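Local coordinates for protein 336aa long hypothetical dTDP-glucose 4,6-dehydratase (Pyrococcus horikoshii, PDB 2HUN) that binds NAD in a Rossmann-fold domain and probably acts as a dTDP-glucose 4,6-dehydratase, at residues 63-69 / 104-109; 121-127 / 172-178. The contacts are given in a common frame with arbitrary orientation. Residue numbers count along the deposited sequence, not the author numbering.

Two ways of building a Rossmann domain meet here on one NAD molecule. Contact 1 (63-69 / 104-109) packs a loop and the start of helix 66-74 against helix 96-116; its centre is about 20 Å from the centre of the chain and it is partly buried, with van der Waals packing across the interface. Contact 2 (121-127 / 172-178) joins two parallel strands by backbone hydrogen bonds in the buried sheet, its centre about 12 Å from the centre of the chain. The first meets the adenine of NAD, the second the nicotinamide end. Helix 96-116 leads in sequence into strand 121-127, and the contacts touch where Leu109 CD2 lies 3.3 Å from Phe122 CE1.

Contact 1. Residues 63-69 / 104-109; sequences VADYELV and IGTYTL. With NAD (nicotinamide-adenine-dinucleotide), chain C.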
loop_
_atom_site.group_PDB
_atom_site.type_symbol
_atom_site.label_atom_id
_atom_site.label_comp_id
_atom_site.label_asym_id
_atom_site.label_seq_id
_atom_site.Cartn_x
_atom_site.Cartn_y
_atom_site.Cartn_z
ATOM N N VAL A 63 -17.850 -7.169 0.916
ATOM C CA VAL A 63 -16.777 -7.943 0.294
ATOM C C VAL A 63 -15.827 -8.491 1.358
ATOM O O VAL A 63 -15.046 -9.407 1.100
ATOM C CB VAL A 63 -15.946 -7.095 -0.708
ATOM C CG1 VAL A 63 -16.772 -6.786 -1.936
ATOM C CG2 VAL A 63 -15.471 -5.809 -0.046
ATOM N N ALA A 64 -15.898 -7.920 2.555
ATOM C CA ALA A 64 -15.061 -8.352 3.667
ATOM C C ALA A 64 -15.656 -9.578 4.363
ATOM O O ALA A 64 -15.099 -10.079 5.337
ATOM C CB ALA A 64 -14.905 -7.214 4.667
ATOM N N ASP A 65 -16.792 -10.050 3.862
ATOM C CA ASP A 65 -17.474 -11.217 4.426
ATOM C C ASP A 65 -16.977 -12.426 3.646
ATOM O O ASP A 65 -17.581 -12.810 2.642
ATOM C CB ASP A 65 -18.990 -11.073 4.242
ATOM C CG ASP A 65 -19.779 -12.190 4.913
ATOM O OD1 ASP A 65 -19.195 -13.258 5.203
ATOM O OD2 ASP A 65 -20.994 -12.000 5.134
ATOM N N TYR A 66 -15.883 -13.025 4.107
ATOM C CA TYR A 66 -15.303 -14.166 3.408
ATOM C C TYR A 66 -16.289 -15.274 3.046
ATOM O O TYR A 66 -16.369 -15.675 1.888
ATOM C CB TYR A 66 -14.138 -14.772 4.206
ATOM C CG TYR A 66 -13.387 -15.800 3.389
ATOM C CD1 TYR A 66 -12.625 -15.412 2.289
ATOM C CD2 TYR A 66 -13.525 -17.166 3.648
ATOM C CE1 TYR A 66 -12.024 -16.353 1.457
ATOM C CE2 TYR A 66 -12.927 -18.117 2.821
ATOM C CZ TYR A 66 -12.183 -17.703 1.726
ATOM O OH TYR A 66 -11.623 -18.633 0.882
ATOM N N GLU A 67 -17.037 -15.764 4.031
ATOM C CA GLU A 67 -18.003 -16.835 3.795
ATOM C C GLU A 67 -18.984 -16.544 2.667
ATOM O O GLU A 67 -19.307 -17.425 1.874
ATOM C CB GLU A 67 -18.777 -17.146 5.083
ATOM C CG GLU A 67 -17.908 -17.747 6.175
ATOM C CD GLU A 67 -17.172 -18.992 5.703
ATOM O OE1 GLU A 67 -17.841 -19.910 5.185
ATOM O OE2 GLU A 67 -15.930 -19.055 5.849
ATOM N N LEU A 68 -19.462 -15.309 2.594
ATOM C CA LEU A 68 -20.395 -14.940 1.544
ATOM C C LEU A 68 -19.661 -14.744 0.217
ATOM O O LEU A 68 -20.072 -15.264 -0.821
ATOM C CB LEU A 68 -21.121 -13.645 1.916
ATOM C CG LEU A 68 -22.131 -13.106 0.899
ATOM C CD1 LEU A 68 -23.407 -13.949 0.933
ATOM C CD2 LEU A 68 -22.446 -11.659 1.230
ATOM N N VAL A 69 -18.566 -13.996 0.262
ATOM C CA VAL A 69 -17.798 -13.699 -0.943
ATOM C C VAL A 69 -17.198 -14.910 -1.657
ATOM O O VAL A 69 -17.231 -14.982 -2.886
ATOM C CB VAL A 69 -16.672 -12.684 -0.628
ATOM C CG1 VAL A 69 -15.800 -12.465 -1.852
ATOM C CG2 VAL A 69 -17.281 -11.368 -0.185
ATOM N N ILE A 104 -9.109 -4.399 4.139
ATOM C CA ILE A 104 -9.601 -5.726 4.512
ATOM C C ILE A 104 -10.490 -6.300 3.410
ATOM O O ILE A 104 -10.404 -7.477 3.080
ATOM C CB ILE A 104 -10.404 -5.691 5.839
ATOM C CG1 ILE A 104 -9.547 -5.099 6.957
ATOM C CG2 ILE A 104 -10.846 -7.104 6.223
ATOM C CD1 ILE A 104 -8.249 -5.826 7.195
ATOM N N GLY A 105 -11.336 -5.458 2.836
ATOM C CA GLY A 105 -12.215 -5.914 1.779
ATOM C C GLY A 105 -11.457 -6.464 0.584
ATOM O O GLY A 105 -11.820 -7.510 0.040
ATOM N N THR A 106 -10.403 -5.769 0.165
ATOM C CA THR A 106 -9.638 -6.239 -0.981
ATOM C C THR A 106 -8.881 -7.518 -0.621
ATOM O O THR A 106 -8.800 -8.447 -1.422
ATOM C CB THR A 106 -8.672 -5.156 -1.476
ATOM O OG1 THR A 106 -9.429 -4.000 -1.860
ATOM C CG2 THR A 106 -7.873 -5.658 -2.675
ATOM N N TYR A 107 -8.339 -7.554 0.590
ATOM C CA TYR A 107 -7.622 -8.723 1.101
ATOM C C TYR A 107 -8.534 -9.952 1.041
ATOM O O TYR A 107 -8.138 -11.013 0.556
ATOM C CB TYR A 107 -7.210 -8.481 2.556
ATOM C CG TYR A 107 -6.779 -9.726 3.314
ATOM C CD1 TYR A 107 -5.509 -10.280 3.131
ATOM C CD2 TYR A 107 -7.646 -10.347 4.215
ATOM C CE1 TYR A 107 -5.112 -11.425 3.830
ATOM C CE2 TYR A 107 -7.260 -11.494 4.918
ATOM C CZ TYR A 107 -5.993 -12.025 4.723
ATOM O OH TYR A 107 -5.600 -13.146 5.424
ATOM N N THR A 108 -9.755 -9.793 1.545
ATOM C CA THR A 108 -10.732 -10.878 1.574
ATOM C C THR A 108 -11.057 -11.389 0.172
ATOM O O THR A 108 -11.183 -12.592 -0.048
ATOM C CB THR A 108 -12.041 -10.425 2.254
ATOM O OG1 THR A 108 -11.740 -9.851 3.533
ATOM C CG2 THR A 108 -12.975 -11.617 2.454
ATOM N N LEU A 109 -11.197 -10.465 -0.772
ATOM C CA LEU A 109 -11.489 -10.829 -2.147
ATOM C C LEU A 109 -10.303 -11.610 -2.716
ATOM O O LEU A 109 -10.488 -12.627 -3.386
ATOM C CB LEU A 109 -11.737 -9.569 -2.981
ATOM C CG LEU A 109 -12.466 -9.771 -4.309
ATOM C CD1 LEU A 109 -13.888 -10.244 -4.024
ATOM C CD2 LEU A 109 -12.488 -8.466 -5.096
HETATM P PA NAD C . -19.547 5.218 -4.841
HETATM O O1A NAD C . -19.299 5.778 -3.503
HETATM O O2A NAD C . -20.576 5.842 -5.720
HETATM O O5B NAD C . -19.967 3.683 -4.640
HETATM C C5B NAD C . -19.177 2.734 -3.908
HETATM C C4B NAD C . -20.046 1.470 -3.883
HETATM O O4B NAD C . -19.351 0.398 -3.216
HETATM C C3B NAD C . -21.365 1.710 -3.094
HETATM O O3B NAD C . -22.485 1.175 -3.819
HETATM C C2B NAD C . -21.084 1.041 -1.736
HETATM O O2B NAD C . -22.222 0.584 -1.004
HETATM C C1B NAD C . -20.132 -0.089 -2.130
HETATM N N9A NAD C . -19.223 -0.520 -1.045
HETATM C C8A NAD C . -18.387 0.232 -0.305
HETATM N N7A NAD C . -17.746 -0.546 0.565
HETATM C C5A NAD C . -18.160 -1.798 0.394
HETATM C C6A NAD C . -17.859 -3.047 1.006
HETATM N N6A NAD C . -16.988 -3.182 1.996
HETATM N N1A NAD C . -18.543 -4.186 0.517
HETATM C C2A NAD C . -19.475 -4.065 -0.524
HETATM N N3A NAD C . -19.758 -2.888 -1.098
HETATM C C4A NAD C . -19.109 -1.786 -0.643
HETATM O O3 NAD C . -18.172 5.441 -5.606
HETATM P PN NAD C . -17.619 5.192 -7.068
HETATM O O1N NAD C . -17.219 6.567 -7.485
HETATM O O2N NAD C . -18.620 4.545 -7.942
HETATM O O5D NAD C . -16.242 4.373 -6.855
HETATM C C5D NAD C . -15.963 3.101 -7.447
HETATM C C4D NAD C . -14.436 2.846 -7.390
HETATM O O4D NAD C . -13.740 3.707 -8.306
HETATM C C3D NAD C . -13.851 3.073 -5.990
HETATM O O3D NAD C . -12.923 1.995 -5.702
HETATM C C2D NAD C . -13.131 4.444 -6.118
HETATM O O2D NAD C . -12.022 4.501 -5.216
HETATM C C1D NAD C . -12.735 4.447 -7.586
HETATM N N1N NAD C . -12.599 5.786 -8.195
HETATM C C2N NAD C . -13.721 6.658 -8.397
HETATM C C3N NAD C . -13.507 7.911 -8.996
HETATM C C7N NAD C . -14.670 8.897 -9.255
HETATM O O7N NAD C . -14.454 9.904 -9.941
HETATM N N7N NAD C . -15.872 8.638 -8.755
HETATM C C4N NAD C . -12.201 8.301 -9.389
HETATM C C5N NAD C . -11.111 7.431 -9.181
HETATM C C6N NAD C . -11.295 6.172 -8.587
#
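Thr108 packs against the turn into helix 66-74: its methyl CG2 is 3.3 Å from Val63 O and 3.6 Å from Tyr66 CA, while its OG1 lies 3.6 Å from Ala64 CA. The site belongs to a Rossmann fold, where the loop leaving strand 56-60 reaches the cofactor before the next helix begins. Thr108 OG1 donates to Ile104 O of its own helix (2.8 Å), so its polar end is satisfied and the residue can serve as packing. Gly105 permits the closest CA approach, 4.2 Å between Ala64 CA and Gly105 CA; a CB on Gly105 would clash with Val63 CG2. Further along, Val69 CG1 meets Leu109 CD1 at 3.6 Å. Asp65 N-caps the new helix through a weak bond from Leu68 N to its OD1 (3.3 Å). Helix 96-116 also meets the second subunit, Ile104 packing on Ile104 of that chain. The loop meanwhile reads the adenine ring: Val63 N donates to N1A of NAD at 3.1 Å.

Contact 2. Residues 121-127 / 172-178; sequences RFVHVST and NASITRC. With NAD (nicotinamide-adenine-dinucleotide), chain C.
Two neighbouring parallel strands of the Rossmann sheet, 121-127 and 172-178, end at the nicotinamide side of the NAD pocket. Both are extended (phi about -80° to -140°, psi about 80° to 160°; Ser126 near -131°/-170°), and their axes approach to 4.5 Å with N-to-C directions 29° apart. The register pairs Phe122 with Ala173, Val123 with Ser174, His124 with Ile175, Val125 with Thr176 and Ser126 with Arg177, at CA separations of 4.5 to 5.1 Å. Backbone bonds alternate in the parallel manner: Phe122 N to Asn172 O (2.9 Å), Ser174 N to Phe122 O (2.9 Å), His124 N to Ser174 O (2.9 Å), Thr176 N to His124 O (2.8 Å) and Ser126 N to Thr176 O (2.6 Å). At the N-terminal end Arg121, chi1 t and chi2 p, folds across so that NH2 donates to Ser174 OG (2.8 Å); Val230 O also accepts from NH2, and Ser174 OG bonds to Glu235 O. On the opposite face Phe122, chi1 t, sets CD2 3.5 Å from Ala173 CB. Near the C-terminal end a water lies 2.9 Å from Thr176 OG1 and bonds weakly to Ser126 O (3.4 Å). There the strands meet the cofactor: Ser126 O is 3.3 Å from C6N of NAD, and Cys178 O is 3.3 Å from its C5N. Arg177 makes a salt bridge with Asp159, which also accepts from Ser126 OG. Strand 78-81 hydrogen-bonds to the other edge of 121-127; helices 96-116 and 150-168 cover the Phe122 and His124 face, and helix 220-233 the Val123 and Thr176 face.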
loop_
_atom_site.group_PDB
_atom_site.type_symbol
_atom_site.label_atom_id
_atom_site.label_comp_id
_atom_site.label_asym_id
_atom_site.label_seq_id
_atom_site.Cartn_x
_atom_site.Cartn_y
_atom_site.Cartn_z
ATOM N N ARG A 121 -10.496 -14.044 -13.715
ATOM C CA ARG A 121 -9.902 -12.797 -14.194
ATOM C C ARG A 121 -10.320 -11.692 -13.229
ATOM O O ARG A 121 -11.505 -11.414 -13.075
ATOM C CB ARG A 121 -10.391 -12.489 -15.610
ATOM C CG ARG A 121 -9.939 -11.135 -16.162
ATOM C CD ARG A 121 -8.425 -10.975 -16.150
ATOM N NE ARG A 121 -8.030 -9.673 -16.681
ATOM C CZ ARG A 121 -6.889 -9.057 -16.391
ATOM N NH1 ARG A 121 -6.019 -9.623 -15.567
ATOM N NH2 ARG A 121 -6.618 -7.873 -16.928
ATOM N N PHE A 122 -9.341 -11.060 -12.590
ATOM C CA PHE A 122 -9.603 -10.019 -11.601
ATOM C C PHE A 122 -9.100 -8.621 -11.971
ATOM O O PHE A 122 -7.941 -8.448 -12.331
ATOM C CB PHE A 122 -8.977 -10.461 -10.274
ATOM C CG PHE A 122 -9.077 -9.451 -9.169
ATOM C CD1 PHE A 122 -10.312 -9.003 -8.711
ATOM C CD2 PHE A 122 -7.929 -8.998 -8.539
ATOM C CE1 PHE A 122 -10.394 -8.119 -7.629
ATOM C CE2 PHE A 122 -7.997 -8.123 -7.468
ATOM C CZ PHE A 122 -9.231 -7.681 -7.007
ATOM N N VAL A 123 -9.987 -7.634 -11.890
ATOM C CA VAL A 123 -9.624 -6.251 -12.168
ATOM C C VAL A 123 -9.889 -5.437 -10.905
ATOM O O VAL A 123 -11.022 -5.352 -10.440
ATOM C CB VAL A 123 -10.444 -5.650 -13.327
ATOM C CG1 VAL A 123 -10.188 -4.149 -13.412
ATOM C CG2 VAL A 123 -10.061 -6.323 -14.647
ATOM N N HIS A 124 -8.827 -4.857 -10.354
ATOM C CA HIS A 124 -8.890 -4.035 -9.143
ATOM C C HIS A 124 -8.951 -2.571 -9.576
ATOM O O HIS A 124 -8.012 -2.068 -10.212
ATOM C CB HIS A 124 -7.628 -4.281 -8.302
ATOM C CG HIS A 124 -7.571 -3.503 -7.025
ATOM N ND1 HIS A 124 -8.382 -3.779 -5.946
ATOM C CD2 HIS A 124 -6.764 -2.488 -6.638
ATOM C CE1 HIS A 124 -8.073 -2.972 -4.947
ATOM N NE2 HIS A 124 -7.092 -2.179 -5.342
ATOM N N VAL A 125 -10.054 -1.898 -9.242
ATOM C CA VAL A 125 -10.239 -0.490 -9.593
ATOM C C VAL A 125 -9.675 0.427 -8.494
ATOM O O VAL A 125 -10.030 0.314 -7.314
ATOM C CB VAL A 125 -11.738 -0.163 -9.828
ATOM C CG1 VAL A 125 -11.893 1.291 -10.292
ATOM C CG2 VAL A 125 -12.308 -1.097 -10.886
ATOM N N SER A 126 -8.794 1.341 -8.889
ATOM C CA SER A 126 -8.173 2.242 -7.930
ATOM C C SER A 126 -8.236 3.699 -8.401
ATOM O O SER A 126 -8.896 4.007 -9.402
ATOM C CB SER A 126 -6.723 1.798 -7.682
ATOM O OG SER A 126 -6.161 2.437 -6.551
ATOM N N THR A 127 -7.519 4.581 -7.704
ATOM C CA THR A 127 -7.558 6.015 -7.998
ATOM C C THR A 127 -6.250 6.748 -8.280
ATOM O O THR A 127 -5.174 6.346 -7.829
ATOM C CB THR A 127 -8.245 6.759 -6.837
ATOM O OG1 THR A 127 -8.173 8.172 -7.053
ATOM C CG2 THR A 127 -7.564 6.427 -5.535
ATOM N N ASN A 172 -4.563 -14.002 -12.153
ATOM C CA ASN A 172 -4.726 -13.291 -13.417
ATOM C C ASN A 172 -5.401 -11.992 -13.005
ATOM O O ASN A 172 -6.618 -11.856 -13.117
ATOM C CB ASN A 172 -5.647 -14.068 -14.363
ATOM C CG ASN A 172 -5.696 -13.466 -15.755
ATOM O OD1 ASN A 172 -5.339 -12.304 -15.957
ATOM N ND2 ASN A 172 -6.151 -14.256 -16.724
ATOM N N ALA A 173 -4.606 -11.040 -12.523
ATOM C CA ALA A 173 -5.150 -9.780 -12.046
ATOM C C ALA A 173 -4.427 -8.530 -12.520
ATOM O O ALA A 173 -3.203 -8.508 -12.612
ATOM C CB ALA A 173 -5.181 -9.798 -10.527
ATOM N N SER A 174 -5.203 -7.493 -12.820
ATOM C CA SER A 174 -4.660 -6.202 -13.237
ATOM C C SER A 174 -5.277 -5.135 -12.336
ATOM O O SER A 174 -6.289 -5.379 -11.680
ATOM C CB SER A 174 -5.008 -5.887 -14.693
ATOM O OG SER A 174 -4.371 -6.775 -15.586
ATOM N N ILE A 175 -4.655 -3.960 -12.308
ATOM C CA ILE A 175 -5.128 -2.842 -11.504
ATOM C C ILE A 175 -5.352 -1.650 -12.427
ATOM O O ILE A 175 -4.568 -1.418 -13.349
ATOM C CB ILE A 175 -4.077 -2.420 -10.445
ATOM C CG1 ILE A 175 -3.867 -3.535 -9.418
ATOM C CG2 ILE A 175 -4.511 -1.130 -9.757
ATOM C CD1 ILE A 175 -2.669 -3.290 -8.507
ATOM N N THR A 176 -6.430 -0.906 -12.191
ATOM C CA THR A 176 -6.695 0.293 -12.977
ATOM C C THR A 176 -6.699 1.508 -12.043
ATOM O O THR A 176 -7.078 1.403 -10.869
ATOM C CB THR A 176 -8.063 0.221 -13.704
ATOM O OG1 THR A 176 -9.111 0.019 -12.747
ATOM C CG2 THR A 176 -8.073 -0.927 -14.705
ATOM N N ARG A 177 -6.260 2.649 -12.561
ATOM C CA ARG A 177 -6.245 3.893 -11.796
ATOM C C ARG A 177 -6.754 4.986 -12.726
ATOM O O ARG A 177 -6.145 5.275 -13.762
ATOM C CB ARG A 177 -4.824 4.219 -11.300
ATOM C CG ARG A 177 -4.350 3.342 -10.140
ATOM C CD ARG A 177 -2.870 3.541 -9.856
ATOM N NE ARG A 177 -2.386 2.718 -8.747
ATOM C CZ ARG A 177 -1.096 2.450 -8.547
ATOM N NH1 ARG A 177 -0.188 2.938 -9.385
ATOM N NH2 ARG A 177 -0.714 1.705 -7.517
ATOM N N CYS A 178 -7.876 5.594 -12.356
ATOM C CA CYS A 178 -8.480 6.625 -13.185
ATOM C C CYS A 178 -8.651 7.960 -12.472
ATOM O O CYS A 178 -8.641 8.039 -11.242
ATOM C CB CYS A 178 -9.853 6.155 -13.662
ATOM S SG CYS A 178 -11.021 6.008 -12.293
HETATM P PA NAD C . -19.547 5.218 -4.841
HETATM O O1A NAD C . -19.299 5.778 -3.503
HETATM O O2A NAD C . -20.576 5.842 -5.720
HETATM O O5B NAD C . -19.967 3.683 -4.640
HETATM C C5B NAD C . -19.177 2.734 -3.908
HETATM C C4B NAD C . -20.046 1.470 -3.883
HETATM O O4B NAD C . -19.351 0.398 -3.216
HETATM C C3B NAD C . -21.365 1.710 -3.094
HETATM O O3B NAD C . -22.485 1.175 -3.819
HETATM C C2B NAD C . -21.084 1.041 -1.736
HETATM O O2B NAD C . -22.222 0.584 -1.004
HETATM C C1B NAD C . -20.132 -0.089 -2.130
HETATM N N9A NAD C . -19.223 -0.520 -1.045
HETATM C C8A NAD C . -18.387 0.232 -0.305
HETATM N N7A NAD C . -17.746 -0.546 0.565
HETATM C C5A NAD C . -18.160 -1.798 0.394
HETATM C C6A NAD C . -17.859 -3.047 1.006
HETATM N N6A NAD C . -16.988 -3.182 1.996
HETATM N N1A NAD C . -18.543 -4.186 0.517
HETATM C C2A NAD C . -19.475 -4.065 -0.524
HETATM N N3A NAD C . -19.758 -2.888 -1.098
HETATM C C4A NAD C . -19.109 -1.786 -0.643
HETATM O O3 NAD C . -18.172 5.441 -5.606
HETATM P PN NAD C . -17.619 5.192 -7.068
HETATM O O1N NAD C . -17.219 6.567 -7.485
HETATM O O2N NAD C . -18.620 4.545 -7.942
HETATM O O5D NAD C . -16.242 4.373 -6.855
HETATM C C5D NAD C . -15.963 3.101 -7.447
HETATM C C4D NAD C . -14.436 2.846 -7.390
HETATM O O4D NAD C . -13.740 3.707 -8.306
HETATM C C3D NAD C . -13.851 3.073 -5.990
HETATM O O3D NAD C . -12.923 1.995 -5.702
HETATM C C2D NAD C . -13.131 4.444 -6.118
HETATM O O2D NAD C . -12.022 4.501 -5.216
HETATM C C1D NAD C . -12.735 4.447 -7.586
HETATM N N1N NAD C . -12.599 5.786 -8.195
HETATM C C2N NAD C . -13.721 6.658 -8.397
HETATM C C3N NAD C . -13.507 7.911 -8.996
HETATM C C7N NAD C . -14.670 8.897 -9.255
HETATM O O7N NAD C . -14.454 9.904 -9.941
HETATM N N7N NAD C . -15.872 8.638 -8.755
HETATM C C4N NAD C . -12.201 8.301 -9.389
HETATM C C5N NAD C . -11.111 7.431 -9.181
HETATM C C6N NAD C . -11.295 6.172 -8.587
HETATM O O HOH W 1 -9.730 2.847 -12.522
#